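Beta-lactamase (Sphaerobacter thermophilus, PDB 4EWF) probably hydrolyses the amide bond of the beta-lactam ring to give a substituted beta-amino acid, as a member of the class A beta-lactamases. Local coordinates at residues P57-R71 with L124-L137. Numbering follows the deposited sequence.
Sequences PLMIAVYRAVDAGER and LVGLDAVNDVIASL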
ATOM      1  N   PRO A  57       6.092   0.016   4.410  1.00 16.69           N
ATOM      2  CA  PRO A  57       7.192  -0.291   5.327  1.00 21.29           C
ATOM      3  C   PRO A  57       7.995   0.952   5.718  1.00 22.22           C
ATOM      4  O   PRO A  57       8.572   0.956   6.793  1.00 22.16           O
ATOM      5  CB  PRO A  57       8.058  -1.280   4.530  1.00 23.71           C
ATOM      6  CG  PRO A  57       7.655  -1.104   3.111  1.00 23.50           C
ATOM      7  CD  PRO A  57       6.195  -0.728   3.141  1.00 14.95           C
ATOM      8  N   LEU A  58       8.037   1.980   4.872  1.00 21.24           N
ATOM      9  CA  LEU A  58       8.703   3.235   5.250  1.00 24.14           C
ATOM     10  C   LEU A  58       8.006   3.852   6.473  1.00 26.24           C
ATOM     11  O   LEU A  58       8.653   4.259   7.445  1.00 22.23           O
ATOM     12  CB  LEU A  58       8.698   4.229   4.075  1.00 19.95           C
ATOM     13  CG  LEU A  58       9.129   5.674   4.392  1.00 23.58           C
ATOM     14  CD1 LEU A  58      10.558   5.754   4.926  1.00 23.37           C
ATOM     15  CD2 LEU A  58       8.957   6.567   3.166  1.00 20.64           C
HETATM   16  N   MSE A  59       6.678   3.924   6.419  1.00 22.86           N
HETATM   17  CA  MSE A  59       5.907   4.420   7.554  1.00 31.00           C
HETATM   18  C   MSE A  59       6.207   3.600   8.812  1.00 26.77           C
HETATM   19  O   MSE A  59       6.364   4.144   9.902  1.00 23.92           O
HETATM   20  CB  MSE A  59       4.411   4.359   7.251  1.00 26.01           C
HETATM   21  CG  MSE A  59       3.518   4.770   8.427  1.00 27.56           C
HETATM   22 SE   MSE A  59       1.630   4.702   7.934  0.74 31.05          SE
HETATM   23  CE  MSE A  59       1.452   2.870   7.422  1.00 18.44           C
ATOM     24  N   ILE A  60       6.285   2.282   8.660  1.00 20.26           N
ATOM     25  CA  ILE A  60       6.559   1.432   9.806  1.00 22.82           C
ATOM     26  C   ILE A  60       7.919   1.796  10.407  1.00 22.33           C
ATOM     27  O   ILE A  60       8.073   1.865  11.630  1.00 29.72           O
ATOM     28  CB  ILE A  60       6.479  -0.071   9.440  1.00 22.93           C
ATOM     29  CG1 ILE A  60       5.048  -0.420   9.018  1.00 21.85           C
ATOM     30  CG2 ILE A  60       6.908  -0.927  10.630  1.00 21.26           C
ATOM     31  CD1 ILE A  60       4.879  -1.827   8.349  1.00 27.97           C
ATOM     32  N   ALA A  61       8.905   2.043   9.549  1.00 23.46           N
ATOM     33  CA  ALA A  61      10.237   2.400  10.047  1.00 25.99           C
ATOM     34  C   ALA A  61      10.160   3.687  10.856  1.00 27.50           C
ATOM     35  O   ALA A  61      10.807   3.820  11.896  1.00 25.66           O
ATOM     36  CB  ALA A  61      11.230   2.546   8.903  1.00 25.32           C
ATOM     37  N   VAL A  62       9.364   4.636  10.371  1.00 23.69           N
ATOM     38  CA  VAL A  62       9.173   5.893  11.083  1.00 27.04           C
ATOM     39  C   VAL A  62       8.570   5.683  12.477  1.00 28.39           C
ATOM     40  O   VAL A  62       9.111   6.163  13.478  1.00 28.04           O
ATOM     41  CB  VAL A  62       8.301   6.869  10.268  1.00 26.32           C
ATOM     42  CG1 VAL A  62       7.948   8.081  11.103  1.00 25.57           C
ATOM     43  CG2 VAL A  62       9.024   7.272   8.988  1.00 24.58           C
ATOM     44  N   TYR A  63       7.462   4.953  12.562  1.00 27.80           N
ATOM     45  CA  TYR A  63       6.837   4.744  13.869  1.00 24.73           C
ATOM     46  C   TYR A  63       7.705   3.935  14.833  1.00 31.24           C
ATOM     47  O   TYR A  63       7.643   4.146  16.049  1.00 34.52           O
ATOM     48  CB  TYR A  63       5.424   4.149  13.748  1.00 23.83           C
ATOM     49  CG  TYR A  63       4.402   5.184  13.323  1.00 25.64           C
ATOM     50  CD1 TYR A  63       3.607   5.830  14.268  1.00 33.10           C
ATOM     51  CD2 TYR A  63       4.263   5.548  11.990  1.00 28.63           C
ATOM     52  CE1 TYR A  63       2.681   6.792  13.893  1.00 31.04           C
ATOM     53  CE2 TYR A  63       3.344   6.513  11.602  1.00 28.79           C
ATOM     54  CZ  TYR A  63       2.551   7.132  12.562  1.00 31.03           C
ATOM     55  OH  TYR A  63       1.640   8.097  12.183  1.00 28.88           O
ATOM     56  N   ARG A  64       8.522   3.024  14.305  1.00 25.19           N
ATOM     57  CA  ARG A  64       9.454   2.281  15.160  1.00 28.58           C
ATOM     58  C   ARG A  64      10.491   3.226  15.756  1.00 34.09           C
ATOM     59  O   ARG A  64      10.904   3.065  16.905  1.00 32.33           O
ATOM     60  CB  ARG A  64      10.160   1.168  14.383  1.00 31.87           C
ATOM     61  CG  ARG A  64       9.263   0.009  14.007  1.00 37.16           C
ATOM     62  CD  ARG A  64      10.085  -1.209  13.649  1.00 36.51           C
ATOM     63  NE  ARG A  64       9.231  -2.318  13.249  1.00 32.57           N
ATOM     64  CZ  ARG A  64       9.680  -3.452  12.719  1.00 37.53           C
ATOM     65  NH1 ARG A  64      10.983  -3.626  12.517  1.00 35.69           N
ATOM     66  NH2 ARG A  64       8.826  -4.411  12.381  1.00 31.21           N
ATOM     67  N   ALA A  65      10.902   4.219  14.967  1.00 32.18           N
ATOM     68  CA  ALA A  65      11.814   5.251  15.455  1.00 31.32           C
ATOM     69  C   ALA A  65      11.154   6.050  16.577  1.00 34.53           C
ATOM     70  O   ALA A  65      11.795   6.391  17.579  1.00 38.43           O
ATOM     71  CB  ALA A  65      12.228   6.184  14.306  1.00 29.26           C
ATOM     72  N   VAL A  66       9.872   6.362  16.396  1.00 32.49           N
ATOM     73  CA  VAL A  66       9.101   7.055  17.424  1.00 37.14           C
ATOM     74  C   VAL A  66       8.979   6.178  18.671  1.00 38.70           C
ATOM     75  O   VAL A  66       9.144   6.666  19.782  1.00 38.54           O
ATOM     76  CB  VAL A  66       7.695   7.465  16.921  1.00 36.52           C
ATOM     77  CG1 VAL A  66       6.879   8.084  18.055  1.00 46.16           C
ATOM     78  CG2 VAL A  66       7.809   8.436  15.759  1.00 38.61           C
ATOM     79  N   ASP A  67       8.715   4.883  18.485  1.00 37.03           N
ATOM     80  CA  ASP A  67       8.650   3.957  19.626  1.00 41.74           C
ATOM     81  C   ASP A  67       9.968   3.925  20.407  1.00 43.77           C
ATOM     82  O   ASP A  67       9.969   3.895  21.634  1.00 43.06           O
ATOM     83  CB  ASP A  67       8.295   2.530  19.181  1.00 41.29           C
ATOM     84  CG  ASP A  67       6.870   2.405  18.660  1.00 43.40           C
ATOM     85  OD1 ASP A  67       6.044   3.300  18.940  1.00 44.74           O
ATOM     86  OD2 ASP A  67       6.578   1.399  17.973  1.00 44.49           O
ATOM     87  N   ALA A  68      11.086   3.930  19.684  1.00 45.27           N
ATOM     88  CA  ALA A  68      12.408   3.856  20.300  1.00 45.76           C
ATOM     89  C   ALA A  68      12.805   5.200  20.901  1.00 45.14           C
ATOM     90  O   ALA A  68      13.852   5.325  21.550  1.00 44.38           O
ATOM     91  CB  ALA A  68      13.441   3.408  19.277  1.00 45.98           C
ATOM     92  N   GLY A  69      11.963   6.204  20.674  1.00 41.42           N
ATOM     93  CA  GLY A  69      12.208   7.535  21.200  1.00 47.90           C
ATOM     94  C   GLY A  69      13.298   8.264  20.437  1.00 48.52           C
ATOM     95  O   GLY A  69      13.863   9.236  20.936  1.00 48.93           O
ATOM     96  N   GLU A  70      13.599   7.796  19.228  1.00 41.31           N
ATOM     97  CA  GLU A  70      14.633   8.424  18.406  1.00 46.33           C
ATOM     98  C   GLU A  70      14.133   9.726  17.777  1.00 48.84           C
ATOM     99  O   GLU A  70      14.918  10.635  17.516  1.00 53.88           O
ATOM    100  CB  GLU A  70      15.142   7.466  17.329  1.00 52.75           C
ATOM    101  CG  GLU A  70      15.876   6.239  17.862  1.00 62.57           C
ATOM    102  CD  GLU A  70      16.004   5.134  16.814  1.00 72.44           C
ATOM    103  OE1 GLU A  70      16.787   4.185  17.041  1.00 80.59           O
ATOM    104  OE2 GLU A  70      15.319   5.214  15.767  1.00 67.65           O
ATOM    105  N   ARG A  71      12.829   9.813  17.528  1.00 42.00           N
ATOM    106  CA  ARG A  71      12.219  11.073  17.095  1.00 44.18           C
ATOM    107  C   ARG A  71      10.763  11.139  17.539  1.00 40.85           C
ATOM    108  O   ARG A  71      10.249  10.181  18.110  1.00 34.07           O
ATOM    109  CB  ARG A  71      12.366  11.290  15.585  1.00 45.85           C
ATOM    110  CG  ARG A  71      12.304  10.027  14.759  1.00 43.15           C
ATOM    111  CD  ARG A  71      12.657  10.293  13.294  1.00 46.23           C
ATOM    112  NE  ARG A  71      14.095  10.294  13.016  1.00 51.59           N
ATOM    113  CZ  ARG A  71      14.841  11.391  12.904  1.00 57.07           C
ATOM    114  NH1 ARG A  71      14.298  12.594  13.062  1.00 60.99           N
ATOM    115  NH2 ARG A  71      16.133  11.285  12.634  1.00 57.13           N
ATOM    116  N   LEU A 124      15.404  10.865   6.785  1.00 27.90           N
ATOM    117  CA  LEU A 124      15.415  10.927   8.243  1.00 28.49           C
ATOM    118  C   LEU A 124      15.751   9.564   8.845  1.00 27.78           C
ATOM    119  O   LEU A 124      16.535   9.456   9.770  1.00 35.81           O
ATOM    120  CB  LEU A 124      14.051  11.367   8.753  1.00 32.71           C
ATOM    121  CG  LEU A 124      13.711  12.841   8.587  1.00 39.03           C
ATOM    122  CD1 LEU A 124      12.289  13.051   9.033  1.00 42.85           C
ATOM    123  CD2 LEU A 124      14.679  13.703   9.395  1.00 38.59           C
ATOM    124  N   VAL A 125      15.144   8.524   8.296  1.00 28.20           N
ATOM    125  CA  VAL A 125      15.243   7.197   8.876  1.00 34.47           C
ATOM    126  C   VAL A 125      16.316   6.349   8.171  1.00 32.62           C
ATOM    127  O   VAL A 125      16.940   5.475   8.783  1.00 32.20           O
ATOM    128  CB  VAL A 125      13.857   6.528   8.870  1.00 36.64           C
ATOM    129  CG1 VAL A 125      13.647   5.683   7.601  1.00 28.81           C
ATOM    130  CG2 VAL A 125      13.659   5.723  10.113  1.00 50.69           C
ATOM    131  N   GLY A 126      16.572   6.641   6.901  1.00 27.10           N
ATOM    132  CA  GLY A 126      17.583   5.918   6.142  1.00 30.84           C
ATOM    133  C   GLY A 126      17.067   4.630   5.515  1.00 29.14           C
ATOM    134  O   GLY A 126      16.166   3.978   6.056  1.00 26.51           O
ATOM    135  N   LEU A 127      17.633   4.259   4.366  1.00 21.31           N
ATOM    136  CA  LEU A 127      17.168   3.073   3.642  1.00 24.76           C
ATOM    137  C   LEU A 127      17.304   1.804   4.474  1.00 28.43           C
ATOM    138  O   LEU A 127      16.450   0.915   4.429  1.00 27.22           O
ATOM    139  CB  LEU A 127      17.940   2.902   2.332  1.00 21.83           C
ATOM    140  CG  LEU A 127      17.758   3.973   1.251  1.00 27.76           C
ATOM    141  CD1 LEU A 127      18.752   3.740   0.115  1.00 34.02           C
ATOM    142  CD2 LEU A 127      16.344   3.956   0.735  1.00 25.52           C
ATOM    143  N   ASP A 128      18.397   1.711   5.225  1.00 29.85           N
ATOM    144  CA  ASP A 128      18.668   0.495   5.980  1.00 35.02           C
ATOM    145  C   ASP A 128      17.573   0.202   6.984  1.00 34.58           C
ATOM    146  O   ASP A 128      17.185  -0.960   7.170  1.00 27.71           O
ATOM    147  CB  ASP A 128      20.028   0.585   6.673  1.00 46.27           C
ATOM    148  CG  ASP A 128      21.177   0.337   5.715  1.00 61.19           C
ATOM    149  OD1 ASP A 128      21.710   1.318   5.151  1.00 69.27           O
ATOM    150  OD2 ASP A 128      21.545  -0.842   5.524  1.00 70.38           O
ATOM    151  N   ALA A 129      17.075   1.255   7.628  1.00 28.28           N
ATOM    152  CA  ALA A 129      16.013   1.095   8.618  1.00 29.18           C
ATOM    153  C   ALA A 129      14.731   0.564   7.972  1.00 27.21           C
ATOM    154  O   ALA A 129      14.006  -0.221   8.575  1.00 27.27           O
ATOM    155  CB  ALA A 129      15.752   2.409   9.354  1.00 34.39           C
ATOM    156  N   VAL A 130      14.453   0.970   6.739  1.00 24.07           N
ATOM    157  CA  VAL A 130      13.253   0.478   6.062  1.00 21.06           C
ATOM    158  C   VAL A 130      13.444  -0.997   5.660  1.00 26.65           C
ATOM    159  O   VAL A 130      12.572  -1.838   5.879  1.00 25.63           O
ATOM    160  CB  VAL A 130      12.904   1.334   4.833  1.00 20.14           C
ATOM    161  CG1 VAL A 130      11.635   0.822   4.161  1.00 20.60           C
ATOM    162  CG2 VAL A 130      12.731   2.803   5.245  1.00 24.47           C
ATOM    163  N   ASN A 131      14.607  -1.318   5.118  1.00 23.33           N
ATOM    164  CA  ASN A 131      14.910  -2.709   4.785  1.00 24.82           C
ATOM    165  C   ASN A 131      14.995  -3.622   6.013  1.00 26.38           C
ATOM    166  O   ASN A 131      14.620  -4.797   5.946  1.00 28.24           O
ATOM    167  CB  ASN A 131      16.153  -2.791   3.897  1.00 23.25           C
ATOM    168  CG  ASN A 131      15.876  -2.265   2.477  1.00 22.73           C
ATOM    169  OD1 ASN A 131      14.985  -2.755   1.796  1.00 22.78           O
ATOM    170  ND2 ASN A 131      16.609  -1.244   2.062  1.00 23.11           N
ATOM    171  N   ASP A 132      15.447  -3.073   7.139  1.00 27.60           N
ATOM    172  CA  ASP A 132      15.382  -3.808   8.399  1.00 31.98           C
ATOM    173  C   ASP A 132      13.929  -4.141   8.746  1.00 30.51           C
ATOM    174  O   ASP A 132      13.631  -5.251   9.189  1.00 27.04           O
ATOM    175  CB  ASP A 132      16.050  -3.029   9.541  1.00 43.49           C
ATOM    176  CG  ASP A 132      17.570  -2.956   9.394  1.00 59.83           C
ATOM    177  OD1 ASP A 132      18.136  -3.769   8.631  1.00 62.28           O
ATOM    178  OD2 ASP A 132      18.205  -2.092  10.047  1.00 65.57           O
ATOM    179  N   VAL A 133      13.016  -3.195   8.540  1.00 33.01           N
ATOM    180  CA  VAL A 133      11.597  -3.472   8.797  1.00 28.00           C
ATOM    181  C   VAL A 133      11.110  -4.610   7.912  1.00 29.32           C
ATOM    182  O   VAL A 133      10.470  -5.575   8.367  1.00 26.64           O
ATOM    183  CB  VAL A 133      10.710  -2.247   8.521  1.00 29.16           C
ATOM    184  CG1 VAL A 133       9.251  -2.670   8.346  1.00 24.75           C
ATOM    185  CG2 VAL A 133      10.857  -1.218   9.639  1.00 27.00           C
ATOM    186  N   ILE A 134      11.419  -4.483   6.631  1.00 24.01           N
ATOM    187  CA  ILE A 134      10.962  -5.440   5.641  1.00 25.55           C
ATOM    188  C   ILE A 134      11.447  -6.846   6.011  1.00 23.59           C
ATOM    189  O   ILE A 134      10.673  -7.800   5.967  1.00 27.41           O
ATOM    190  CB  ILE A 134      11.435  -5.022   4.228  1.00 24.22           C
ATOM    191  CG1 ILE A 134      10.691  -3.758   3.790  1.00 23.83           C
ATOM    192  CG2 ILE A 134      11.204  -6.153   3.216  1.00 21.73           C
ATOM    193  CD1 ILE A 134      11.313  -3.086   2.587  1.00 21.49           C
ATOM    194  N   ALA A 135      12.714  -6.962   6.412  1.00 23.26           N
ATOM    195  CA  ALA A 135      13.279  -8.265   6.755  1.00 26.34           C
ATOM    196  C   ALA A 135      12.641  -8.815   8.030  1.00 31.78           C
ATOM    197  O   ALA A 135      12.354 -10.014   8.131  1.00 30.42           O
ATOM    198  CB  ALA A 135      14.818  -8.164   6.930  1.00 30.46           C
ATOM    199  N   SER A 136      12.442  -7.935   9.010  1.00 27.64           N
ATOM    200  CA  SER A 136      11.874  -8.336  10.298  1.00 31.65           C
ATOM    201  C   SER A 136      10.422  -8.787  10.130  1.00 27.59           C
ATOM    202  O   SER A 136       9.886  -9.488  10.981  1.00 31.19           O
ATOM    203  CB  SER A 136      11.929  -7.185  11.307  1.00 28.50           C
ATOM    204  OG  SER A 136      10.894  -6.257  11.015  1.00 32.33           O
ATOM    205  N   LEU A 137       9.786  -8.396   9.033  1.00 26.71           N
ATOM    206  CA  LEU A 137       8.400  -8.806   8.799  1.00 29.00           C
ATOM    207  C   LEU A 137       8.294 -10.068   7.943  1.00 35.54           C
ATOM    208  O   LEU A 137       7.196 -10.492   7.583  1.00 32.44           O
ATOM    209  CB  LEU A 137       7.593  -7.670   8.161  1.00 25.48           C
ATOM    210  CG  LEU A 137       7.341  -6.470   9.084  1.00 26.94           C
ATOM    211  CD1 LEU A 137       6.457  -5.447   8.395  1.00 31.55           C
ATOM    212  CD2 LEU A 137       6.720  -6.944  10.389  1.00 33.01           C
TER
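Ala61 and Val133 interlock at the centre, where helix 57-67 crosses helix 127-136 almost at right angles (102°), with the axes 8.4 Å apart. The small methyl of Ala61 suits so close a crossing: it is a knob among Ala129, Val130 and Val133 of that helix and Val125, at the end of helix 115-125, and its CB lies 3.9 Å from Val133 CG2. Val133 returns the fit as a knob among Pro57, Ile60, Ala61 and Arg64. Its beta-branch, with CG1 anti to the backbone N (chi1 161°), sends CG1 against Ile60 CG2 at 3.7 Å and CG2 over Ala61 CA. Around this pair, the branched end of Leu58 brings CD1 back to Val130 CG2 (3.7 Å) although its CB points away, and the compact Pro57 ring lies against Ile134 CG1.

Toward solvent the contact turns polar. Arg64 is long enough to pass Val133, whose CG2 lies over one guanidinium face, and reach Ser136 end-on: NH1 (3.0 Å) and NH2 (3.1 Å) both donate to OG, close to the guanidinium plane. The short Ser136 hydroxyl can accept these while donating to Val133 O (2.8 Å), a bond that helps to fix its rotation; Arg64 NE binds Ala179 O. Looser still, Leu124 CB and CD2 lie over one face of the Arg71 guanidinium, bent round at chi3.

Such knobs-into-holes packing joins helices within the mainly helical region of the class A beta-lactamase fold, and helix 55-67 starts at what is probably the active-site SxxK motif (Ser52, Lys55).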